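Local structure of triacylglycerol lipase (Yarrowia lipolytica, 3O0D) at residues A[24-29]-A[159-163]; A[187-191]-A[232-236]; A[198-202]-A[242-246]. The protein probably hydrolyses the ester bonds of triacylglycerols, acting as a secreted, glycosylated lipase of the alpha/beta-hydrolase fold. Residues are numbered along the deposited sequence.

Contact 1: residues A[24-29]-A[159-163]; sequences LANIGY and TGHSL
The C-terminal end of helix 12-27 packs against the end of strand 155-161, joined by packed side chains and two bridging waters, with no direct hydrogen bond across. Leu24, helical (phi/psi -61/-44), points its CB toward the strand and meets Thr159 CG2 at 4.1 Å. Ala25 sets the register: its CA lies 4.9 Å from the CA of Gly160, with only the Ala25 methyl pointing toward the strand at this point. Ala25 CB lies 4.1 Å from His161 N and 4.2 Å from His161 CB. Water 1 donates to Ala25 O (2.9 Å) and accepts from His161 N (2.9 Å). Facing the helix, Thr159, Gly160 and His161 are extended (His161 phi/psi -112/141); Ser162 then turns sharply to phi/psi 65/-132, immediately before helix 163-177. This strained strand-turn-helix, with sequence Gly-His-Ser-Leu-Gly, fits the nucleophile elbow of alpha/beta-hydrolases, Ser162 being the probable nucleophile; its OG is hydrogen-bonded to His289. After Ala25 the chain winds on, Gly28 N donating to Ala25 O (3.0 Å) and Tyr29 N to Asn26 O (2.9 Å). Tyr29, chi1 m and chi2 near -88°, sends its ring back toward the elbow, rim to rim with the His161 ring: centroids 5.8 Å apart, planes at 65°. Water 2 lies 2.8 Å from Tyr29 OH and donates a weak bond to His161 O (3.3 Å).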
ATOM      1  N   LEU A  24      -7.454  -7.242  -4.731  1.00  8.41           N
ATOM      2  CA  LEU A  24      -8.203  -5.996  -4.659  1.00  9.59           C
ATOM      3  C   LEU A  24      -7.347  -4.868  -5.288  1.00  8.36           C
ATOM      4  O   LEU A  24      -7.921  -3.979  -5.980  1.00 11.38           O
ATOM      5  CB  LEU A  24      -8.552  -5.614  -3.223  1.00  9.56           C
ATOM      6  CG  LEU A  24      -9.704  -6.540  -2.773  1.00  9.54           C
ATOM      7  CD1 LEU A  24      -9.775  -6.414  -1.188  1.00 12.58           C
ATOM      8  CD2 LEU A  24     -11.151  -6.329  -3.405  1.00 10.47           C
ATOM      9  N   ALA A  25      -6.074  -4.855  -4.935  1.00  9.20           N
ATOM     10  CA  ALA A  25      -5.155  -3.819  -5.574  1.00  9.02           C
ATOM     11  C   ALA A  25      -5.123  -3.943  -7.042  1.00 10.71           C
ATOM     12  O   ALA A  25      -5.106  -2.895  -7.759  1.00 10.37           O
ATOM     13  CB  ALA A  25      -3.769  -3.998  -5.029  1.00  9.46           C
ATOM     14  N   ASN A  26      -5.078  -5.159  -7.577  1.00  8.23           N
ATOM     15  CA  ASN A  26      -5.094  -5.402  -9.065  1.00 10.31           C
ATOM     16  C   ASN A  26      -6.291  -4.843  -9.706  1.00 12.02           C
ATOM     17  O   ASN A  26      -6.193  -4.196 -10.758  1.00 12.59           O
ATOM     18  CB  ASN A  26      -4.874  -6.936  -9.280  1.00  9.55           C
ATOM     19  CG  ASN A  26      -5.329  -7.438 -10.610  1.00 18.14           C
ATOM     20  OD1 ASN A  26      -6.399  -7.106 -11.097  1.00 18.06           O
ATOM     21  ND2 ASN A  26      -4.541  -8.371 -11.170  1.00 23.01           N
ATOM     22  N   ILE A  27      -7.461  -4.945  -9.021  1.00  8.99           N
ATOM     23  CA  ILE A  27      -8.695  -4.412  -9.564  1.00  8.59           C
ATOM     24  C   ILE A  27      -8.635  -2.842  -9.727  1.00  8.45           C
ATOM     25  O   ILE A  27      -9.402  -2.270 -10.546  1.00 11.43           O
ATOM     26  CB  ILE A  27      -9.902  -4.946  -8.692  1.00  9.00           C
ATOM     27  CG1 ILE A  27      -9.965  -6.453  -8.972  1.00  8.46           C
ATOM     28  CG2 ILE A  27     -11.292  -4.285  -9.145  1.00  9.66           C
ATOM     29  CD1 ILE A  27     -10.811  -7.154  -7.813  1.00 10.87           C
ATOM     30  N   GLY A  28      -7.740  -2.212  -9.041  1.00 10.87           N
ATOM     31  CA  GLY A  28      -7.582  -0.743  -9.114  1.00 13.43           C
ATOM     32  C   GLY A  28      -7.140  -0.405 -10.531  1.00 11.73           C
ATOM     33  O   GLY A  28      -7.451   0.713 -10.997  1.00 10.95           O
ATOM     34  N   TYR A  29      -6.516  -1.337 -11.245  1.00 10.60           N
ATOM     35  CA  TYR A  29      -6.115  -1.085 -12.622  1.00 11.20           C
ATOM     36  C   TYR A  29      -7.257  -1.255 -13.634  1.00 11.80           C
ATOM     37  O   TYR A  29      -7.087  -0.994 -14.770  1.00 15.66           O
ATOM     38  CB  TYR A  29      -4.857  -1.899 -12.986  1.00  9.01           C
ATOM     39  CG  TYR A  29      -3.648  -1.503 -12.179  1.00 10.81           C
ATOM     40  CD1 TYR A  29      -2.843  -0.504 -12.605  1.00 10.45           C
ATOM     41  CD2 TYR A  29      -3.305  -2.120 -11.015  1.00 10.16           C
ATOM     42  CE1 TYR A  29      -1.769  -0.116 -11.917  1.00 12.42           C
ATOM     43  CE2 TYR A  29      -2.227  -1.752 -10.323  1.00  8.80           C
ATOM     44  CZ  TYR A  29      -1.431  -0.697 -10.772  1.00 11.28           C
ATOM     45  OH  TYR A  29      -0.315  -0.265 -10.115  1.00 11.89           O
ATOM     46  N   THR A 159      -5.893  -0.392   0.578  1.00  9.62           N
ATOM     47  CA  THR A 159      -4.804  -1.146  -0.110  1.00  9.88           C
ATOM     48  C   THR A 159      -4.412  -0.474  -1.417  1.00 10.99           C
ATOM     49  O   THR A 159      -5.145   0.281  -1.989  1.00 11.04           O
ATOM     50  CB  THR A 159      -5.170  -2.670  -0.269  1.00 11.90           C
ATOM     51  OG1 THR A 159      -4.003  -3.404  -0.727  1.00 13.21           O
ATOM     52  CG2 THR A 159      -6.235  -2.840  -1.244  1.00 12.13           C
ATOM     53  N   GLY A 160      -3.198  -0.751  -1.837  1.00  9.85           N
ATOM     54  CA  GLY A 160      -2.814  -0.227  -3.191  1.00 11.76           C
ATOM     55  C   GLY A 160      -1.450  -0.796  -3.513  1.00  8.79           C
ATOM     56  O   GLY A 160      -0.632  -1.116  -2.640  1.00  8.21           O
ATOM     57  N   HIS A 161      -1.194  -0.755  -4.847  1.00 10.31           N
ATOM     58  CA  HIS A 161       0.113  -1.219  -5.394  1.00 10.00           C
ATOM     59  C   HIS A 161       0.877  -0.022  -5.956  1.00  9.00           C
ATOM     60  O   HIS A 161       0.252   0.923  -6.370  1.00 10.32           O
ATOM     61  CB  HIS A 161      -0.225  -2.210  -6.476  1.00 10.35           C
ATOM     62  CG  HIS A 161       0.937  -2.540  -7.407  1.00  8.84           C
ATOM     63  ND1 HIS A 161       2.019  -3.350  -7.074  1.00 12.75           N
ATOM     64  CD2 HIS A 161       1.159  -2.065  -8.667  1.00  7.65           C
ATOM     65  CE1 HIS A 161       2.845  -3.405  -8.123  1.00  7.67           C
ATOM     66  NE2 HIS A 161       2.328  -2.645  -9.089  1.00 14.06           N
ATOM     67  N   SER A 162       2.187  -0.043  -5.729  1.00  7.83           N
ATOM     68  CA  SER A 162       3.102   1.014  -6.311  1.00  9.82           C
ATOM     69  C   SER A 162       2.749   2.363  -5.697  1.00 12.54           C
ATOM     70  O   SER A 162       2.743   2.496  -4.519  1.00 11.40           O
ATOM     71  CB  SER A 162       2.877   1.012  -7.827  1.00 12.29           C
ATOM     72  OG  SER A 162       4.117   1.610  -8.400  1.00 11.83           O
ATOM     73  N   LEU A 163       2.583   3.431  -6.498  1.00 12.40           N
ATOM     74  CA  LEU A 163       2.260   4.727  -5.881  1.00 14.22           C
ATOM     75  C   LEU A 163       0.925   4.605  -5.062  1.00 12.67           C
ATOM     76  O   LEU A 163       0.776   5.320  -4.054  1.00 13.14           O
ATOM     77  CB  LEU A 163       2.144   5.762  -7.015  1.00 15.89           C
ATOM     78  CG  LEU A 163       1.835   7.179  -6.502  1.00 15.58           C
ATOM     79  CD1 LEU A 163       2.987   7.685  -5.595  1.00 16.11           C
ATOM     80  CD2 LEU A 163       1.497   8.056  -7.727  1.00 17.22           C
TER
HETATM   81  O   HOH W   1      -3.553  -0.738  -6.591  1.00 13.93           O
HETATM   82  O   HOH W   2       0.091   2.420  -9.325  1.00 26.32           O

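Contact 2: residues A[187-191]-A[232-236]. With K (potassium ion), chain N.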
ATOM      1  N   LEU A 187       1.426  -2.939  -1.475  1.00  8.22           N
ATOM      2  CA  LEU A 187       2.238  -3.905  -2.268  1.00  7.36           C
ATOM      3  C   LEU A 187       3.176  -3.065  -3.127  1.00  7.14           C
ATOM      4  O   LEU A 187       2.719  -2.149  -3.836  1.00 10.75           O
ATOM      5  CB  LEU A 187       1.306  -4.715  -3.157  1.00  7.87           C
ATOM      6  CG  LEU A 187       0.240  -5.517  -2.336  1.00  8.62           C
ATOM      7  CD1 LEU A 187      -1.168  -4.847  -2.468  1.00  9.84           C
ATOM      8  CD2 LEU A 187       0.081  -6.978  -2.994  1.00 10.51           C
ATOM      9  N   GLY A 188       4.458  -3.418  -3.071  1.00  9.19           N
ATOM     10  CA  GLY A 188       5.420  -2.796  -3.973  1.00  8.51           C
ATOM     11  C   GLY A 188       5.518  -1.272  -3.577  1.00 11.19           C
ATOM     12  O   GLY A 188       5.622  -0.420  -4.480  1.00 10.72           O
ATOM     13  N   GLN A 189       5.358  -0.981  -2.290  1.00 10.62           N
ATOM     14  CA  GLN A 189       5.306   0.441  -1.860  1.00 11.02           C
ATOM     15  C   GLN A 189       6.651   1.088  -1.698  1.00  8.51           C
ATOM     16  O   GLN A 189       7.525   0.587  -1.014  1.00 10.33           O
ATOM     17  CB  GLN A 189       4.591   0.454  -0.507  1.00 11.09           C
ATOM     18  CG  GLN A 189       4.415   1.935   0.132  1.00 11.32           C
ATOM     19  CD  GLN A 189       4.612   1.814   1.609  1.00 14.01           C
ATOM     20  OE1 GLN A 189       3.921   0.987   2.234  1.00 12.21           O
ATOM     21  NE2 GLN A 189       5.601   2.523   2.166  1.00 11.83           N
ATOM     22  N   PRO A 190       6.857   2.283  -2.306  1.00 10.32           N
ATOM     23  CA  PRO A 190       8.146   2.966  -2.182  1.00 13.22           C
ATOM     24  C   PRO A 190       8.315   3.557  -0.759  1.00 12.74           C
ATOM     25  O   PRO A 190       7.289   3.591   0.020  1.00 12.85           O
ATOM     26  CB  PRO A 190       8.040   4.079  -3.274  1.00 10.61           C
ATOM     27  CG  PRO A 190       6.538   4.405  -3.382  1.00 13.69           C
ATOM     28  CD  PRO A 190       5.855   2.977  -3.107  1.00  9.74           C
ATOM     29  N   ILE A 191       9.542   3.938  -0.361  1.00 12.85           N
ATOM     30  CA  ILE A 191       9.762   4.544   0.945  1.00 13.72           C
ATOM     31  C   ILE A 191       9.096   5.942   0.989  1.00 16.79           C
ATOM     32  O   ILE A 191       9.323   6.753   0.089  1.00 19.95           O
ATOM     33  CB  ILE A 191      11.261   4.691   1.180  1.00 13.52           C
ATOM     34  CG1 ILE A 191      11.972   3.366   1.027  1.00 15.45           C
ATOM     35  CG2 ILE A 191      11.517   5.182   2.663  1.00 12.36           C
ATOM     36  CD1 ILE A 191      13.498   3.513   0.867  1.00 15.85           C
ATOM     37  N   VAL A 232      11.190  -1.016  -6.358  1.00 10.93           N
ATOM     38  CA  VAL A 232      10.299   0.120  -5.911  1.00 11.57           C
ATOM     39  C   VAL A 232      10.343   0.283  -4.388  1.00 14.08           C
ATOM     40  O   VAL A 232      10.419   1.400  -3.866  1.00 13.32           O
ATOM     41  CB  VAL A 232       8.931   0.047  -6.537  1.00 11.11           C
ATOM     42  CG1 VAL A 232       7.973   1.251  -6.093  1.00 13.86           C
ATOM     43  CG2 VAL A 232       9.126   0.102  -8.116  1.00 11.77           C
ATOM     44  N   PRO A 233      10.205  -0.827  -3.635  1.00 13.30           N
ATOM     45  CA  PRO A 233      10.355  -0.716  -2.189  1.00 12.32           C
ATOM     46  C   PRO A 233      11.737  -0.318  -1.626  1.00 13.04           C
ATOM     47  O   PRO A 233      11.949  -0.200  -0.410  1.00 13.50           O
ATOM     48  CB  PRO A 233       9.943  -2.147  -1.706  1.00 10.43           C
ATOM     49  CG  PRO A 233       8.965  -2.585  -2.758  1.00 10.28           C
ATOM     50  CD  PRO A 233       9.719  -2.166  -4.037  1.00 11.28           C
ATOM     51  N   GLN A 234      12.735  -0.171  -2.525  1.00 10.43           N
ATOM     52  CA  GLN A 234      14.028   0.311  -2.178  1.00 13.02           C
ATOM     53  C   GLN A 234      14.263   1.793  -2.509  1.00 13.89           C
ATOM     54  O   GLN A 234      15.336   2.282  -2.100  1.00 18.81           O
ATOM     55  CB  GLN A 234      15.133  -0.502  -2.895  1.00 10.66           C
ATOM     56  CG  GLN A 234      14.900  -2.084  -2.745  1.00 14.23           C
ATOM     57  CD  GLN A 234      16.149  -2.864  -3.174  1.00 10.26           C
ATOM     58  OE1 GLN A 234      16.145  -3.446  -4.243  1.00 13.50           O
ATOM     59  NE2 GLN A 234      17.227  -2.755  -2.386  1.00 14.67           N
ATOM     60  N   VAL A 235      13.347   2.442  -3.177  1.00 15.41           N
ATOM     61  CA  VAL A 235      13.484   3.897  -3.494  1.00 16.17           C
ATOM     62  C   VAL A 235      12.348   4.717  -2.870  1.00 17.06           C
ATOM     63  O   VAL A 235      11.356   4.183  -2.421  1.00 15.54           O
ATOM     64  CB  VAL A 235      13.502   4.085  -5.027  1.00 16.37           C
ATOM     65  CG1 VAL A 235      14.600   3.285  -5.620  1.00 17.58           C
ATOM     66  CG2 VAL A 235      12.201   3.706  -5.637  1.00 15.48           C
ATOM     67  N   PRO A 236      12.500   6.048  -2.791  1.00 17.10           N
ATOM     68  CA  PRO A 236      13.744   6.730  -3.113  1.00 20.81           C
ATOM     69  C   PRO A 236      14.736   6.396  -1.985  1.00 24.38           C
ATOM     70  O   PRO A 236      14.341   6.137  -0.812  1.00 25.42           O
ATOM     71  CB  PRO A 236      13.368   8.226  -3.026  1.00 21.39           C
ATOM     72  CG  PRO A 236      12.000   8.303  -2.547  1.00 18.29           C
ATOM     73  CD  PRO A 236      11.425   6.915  -2.248  1.00 15.34           C
TER
HETATM   74  K     K N 308       7.372   3.412   4.623  1.00 21.57           K
HETATM   75  O   HOH W   3       8.855   6.026   5.402  1.00 28.15           O
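Ile191 loses more surface here than any other residue, 82 Å², followed by Pro233 with 56 Å² and Pro236 with 45 Å². Ile191 points its CB toward 232-236 and lies along the backbone there: CG1 is 3.8 Å from Pro233 O and CD1 3.7 Å from Gln234 O, while its CB meets Pro236 CD at 4.1 Å. Its amide makes the one direct hydrogen bond between the segments, Ile191 N to Val235 O (2.8 Å, 154°). The peptide bond before Pro236 is cis, and the proline ring lies beside Ile191, with Pro236 CD 3.1 Å from Ile191 O. Pro233 sits in the 3-10 turn 232-234, closed by Val235 N to Val232 O (3.2 Å), and faces the other loop at close range: its CA is 4.3 Å from the CA of Pro190. Two CA-H...O contacts knit the backbones there, Pro233 CA to Gln189 O (3.3 Å) and Pro190 CA to Val232 O (3.2 Å). Pro233 CG also rests 3.8 Å from Gly188 CA, where phi of 66° suits glycine. Helix 91-100 flanks 232-236 through Ile95 and Ile98. These are the loops after the C-terminal ends of parallel strands 183-187 and 222-227, the edge where alpha/beta-hydrolases carry their catalytic loops; Val232 N is hydrogen-bonded to Asp230, the probable acid of the Ser-His-Asp triad.

Contact 3: residues A[198-202]-A[242-246]. With K (potassium ion), chain N.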
ATOM      1  N   ALA A 198       9.015   7.407   9.933  1.00 17.57           N
ATOM      2  CA  ALA A 198       8.987   5.909   9.979  1.00 18.09           C
ATOM      3  C   ALA A 198       8.783   5.453  11.439  1.00 18.84           C
ATOM      4  O   ALA A 198       8.015   4.541  11.701  1.00 18.17           O
ATOM      5  CB  ALA A 198      10.303   5.389   9.428  1.00 14.83           C
ATOM      6  N   ASN A 199       9.509   6.047  12.387  1.00 18.00           N
ATOM      7  CA  ASN A 199       9.415   5.614  13.765  1.00 18.81           C
ATOM      8  C   ASN A 199       8.090   5.992  14.397  1.00 17.81           C
ATOM      9  O   ASN A 199       7.554   5.212  15.233  1.00 17.20           O
ATOM     10  CB  ASN A 199      10.605   6.136  14.564  1.00 19.01           C
ATOM     11  CG  ASN A 199      11.922   5.498  14.133  1.00 24.50           C
ATOM     12  OD1 ASN A 199      12.938   6.193  13.958  1.00 26.45           O
ATOM     13  ND2 ASN A 199      11.930   4.157  13.972  1.00 21.93           N
ATOM     14  N   TRP A 200       7.513   7.105  13.944  1.00 16.07           N
ATOM     15  CA  TRP A 200       6.263   7.553  14.438  1.00 18.46           C
ATOM     16  C   TRP A 200       5.148   6.611  13.950  1.00 18.74           C
ATOM     17  O   TRP A 200       4.287   6.177  14.748  1.00 19.36           O
ATOM     18  CB  TRP A 200       6.045   9.000  14.035  1.00 19.49           C
ATOM     19  CG  TRP A 200       4.607   9.494  14.306  1.00 20.73           C
ATOM     20  CD1 TRP A 200       4.097   9.874  15.536  1.00 23.73           C
ATOM     21  CD2 TRP A 200       3.576   9.682  13.380  1.00 20.42           C
ATOM     22  NE1 TRP A 200       2.814  10.267  15.406  1.00 26.45           N
ATOM     23  CE2 TRP A 200       2.450  10.153  14.099  1.00 25.34           C
ATOM     24  CE3 TRP A 200       3.454   9.494  11.998  1.00 26.12           C
ATOM     25  CZ2 TRP A 200       1.239  10.470  13.470  1.00 26.13           C
ATOM     26  CZ3 TRP A 200       2.251   9.789  11.388  1.00 26.23           C
ATOM     27  CH2 TRP A 200       1.149  10.258  12.123  1.00 28.30           C
ATOM     28  N   VAL A 201       5.208   6.247  12.645  1.00 16.98           N
ATOM     29  CA  VAL A 201       4.288   5.244  12.061  1.00 16.99           C
ATOM     30  C   VAL A 201       4.418   3.924  12.855  1.00 14.93           C
ATOM     31  O   VAL A 201       3.372   3.309  13.161  1.00 17.53           O
ATOM     32  CB  VAL A 201       4.590   5.038  10.606  1.00 17.04           C
ATOM     33  CG1 VAL A 201       3.794   3.754  10.070  1.00 14.63           C
ATOM     34  CG2 VAL A 201       4.157   6.298   9.830  1.00 14.12           C
ATOM     35  N   ASP A 202       5.607   3.490  13.216  1.00 15.14           N
ATOM     36  CA  ASP A 202       5.764   2.211  13.952  1.00 16.21           C
ATOM     37  C   ASP A 202       5.067   2.381  15.344  1.00 19.40           C
ATOM     38  O   ASP A 202       4.385   1.510  15.821  1.00 15.75           O
ATOM     39  CB  ASP A 202       7.209   1.843  14.160  1.00 16.25           C
ATOM     40  CG  ASP A 202       7.862   1.168  12.955  1.00 18.75           C
ATOM     41  OD1 ASP A 202       7.122   0.952  11.938  1.00 19.77           O
ATOM     42  OD2 ASP A 202       9.115   0.929  12.975  1.00 18.82           O
ATOM     43  N   GLN A 242      13.592   6.309   5.078  1.00 21.29           N
ATOM     44  CA  GLN A 242      13.655   4.948   5.568  1.00 20.40           C
ATOM     45  C   GLN A 242      12.191   4.444   5.735  1.00 15.94           C
ATOM     46  O   GLN A 242      11.291   5.195   5.997  1.00 14.93           O
ATOM     47  CB  GLN A 242      14.424   4.819   6.874  1.00 23.95           C
ATOM     48  CG  GLN A 242      13.807   5.475   8.049  1.00 27.41           C
ATOM     49  CD  GLN A 242      14.612   5.236   9.364  1.00 32.71           C
ATOM     50  OE1 GLN A 242      15.799   5.547   9.447  1.00 34.40           O
ATOM     51  NE2 GLN A 242      13.952   4.696  10.378  1.00 34.80           N
ATOM     52  N   HIS A 243      12.013   3.130   5.610  1.00 13.88           N
ATOM     53  CA  HIS A 243      10.718   2.570   5.788  1.00 12.98           C
ATOM     54  C   HIS A 243      10.327   2.450   7.276  1.00 11.48           C
ATOM     55  O   HIS A 243      11.185   2.346   8.173  1.00 14.49           O
ATOM     56  CB  HIS A 243      10.728   1.121   5.254  1.00 12.66           C
ATOM     57  CG  HIS A 243      10.389   0.972   3.761  1.00 11.64           C
ATOM     58  ND1 HIS A 243       9.243   1.425   3.168  1.00 12.38           N
ATOM     59  CD2 HIS A 243      11.092   0.332   2.788  1.00 12.50           C
ATOM     60  CE1 HIS A 243       9.227   1.050   1.884  1.00 14.08           C
ATOM     61  NE2 HIS A 243      10.352   0.391   1.629  1.00 11.47           N
ATOM     62  N   CYS A 244       9.026   2.428   7.478  1.00 14.94           N
ATOM     63  CA  CYS A 244       8.480   1.884   8.713  1.00 15.90           C
ATOM     64  C   CYS A 244       8.624   0.362   8.723  1.00 16.65           C
ATOM     65  O   CYS A 244       9.008  -0.272   7.701  1.00 17.37           O
ATOM     66  CB  CYS A 244       7.005   2.301   8.809  1.00 15.50           C
ATOM     67  SG  CYS A 244       5.885   1.512   7.594  1.00 21.30           S
ATOM     68  N   SER A 245       8.371  -0.218   9.882  1.00 15.24           N
ATOM     69  CA  SER A 245       8.402  -1.716   9.988  1.00 16.00           C
ATOM     70  C   SER A 245       7.171  -2.329   9.308  1.00 14.55           C
ATOM     71  O   SER A 245       6.185  -1.671   9.009  1.00 16.19           O
ATOM     72  CB  SER A 245       8.380  -2.156  11.441  1.00 16.07           C
ATOM     73  OG  SER A 245       9.550  -1.593  12.034  1.00 15.80           O
ATOM     74  N   GLY A 246       7.218  -3.664   9.201  1.00 13.82           N
ATOM     75  CA  GLY A 246       6.016  -4.321   8.749  1.00 10.47           C
ATOM     76  C   GLY A 246       6.123  -5.085   7.398  1.00 10.89           C
ATOM     77  O   GLY A 246       5.110  -5.447   6.828  1.00 11.84           O
TER
HETATM   78  K     K N 308       7.372   3.412   4.623  1.00 21.57           K
HETATM   79  O   HOH W   3       8.855   6.026   5.402  1.00 28.15           O
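In this alpha/beta-hydrolase fold, helix 195-206 here packs against the irregular chain that leads into strand 247-250 of the central sheet. Ala198 and Cys244 come closest, CA to CA 4.2 Å, which the small alanine permits: Ala198 CB lies 3.4 Å from His243 O and 3.8 Å from Gln242 CG. One helical turn on, Val201 CG1 packs on Cys244 CB at 3.7 Å. Cys244 N, buried at this seam 3.8 Å from Ala198 CB, has no polar partner in the model, whereas Cys244 O accepts from Arg224 of strand 222-227. Gln242 O accepts a hydrogen bond from water 3 (2.6 Å), which in turn lies 3.1 Å from the potassium ion. His243 turns its CB away from the helix. Its ND1 stands 3.1 Å from the same ion and its NE2 is hydrogen-bonded to Pro233 O, so both ring nitrogens are engaged; Gln189 also belongs to the ion's surroundings. Within the helix, Asp202 N donates to Ala198 O (3.0 Å). The CA-to-CB bond of Asp202 points sideways, yet with chi1 near -82° the carboxylate brings both oxygens to Ser245. That serine, with chi1 near -60°, presents its backbone amide and its hydroxyl together to the acid, tying helix to loop at two points. A weak third bond runs from Ser245 N to Asp202 OD2 (3.4 Å). The two strong ones are equal in length: Ser245 N to Asp202 OD1 at 2.7 Å and Ser245 OG to Asp202 OD2 at 2.7 Å.

In the fold
The three contacts step across the fold, from the probable nucleophile elbow in contact 1, through the loops of contact 2, to the helix and loop of contact 3. Contacts 1 and 2, with centres about 14 Å apart, meet along neighbouring parallel strands: Gly160 O lies 3.0 Å from Leu187 N, and Ser162 N 2.9 Å from Leu187 O, both probable hydrogen bonds. Contacts 2 and 3, centres about 13 Å apart, alternate along the chain and join where Pro233 O lies 2.7 Å from His243 NE2; the potassium ion and water 3 belong to both. Contacts 1 and 3 do not touch, their nearest atoms being about 9 Å apart.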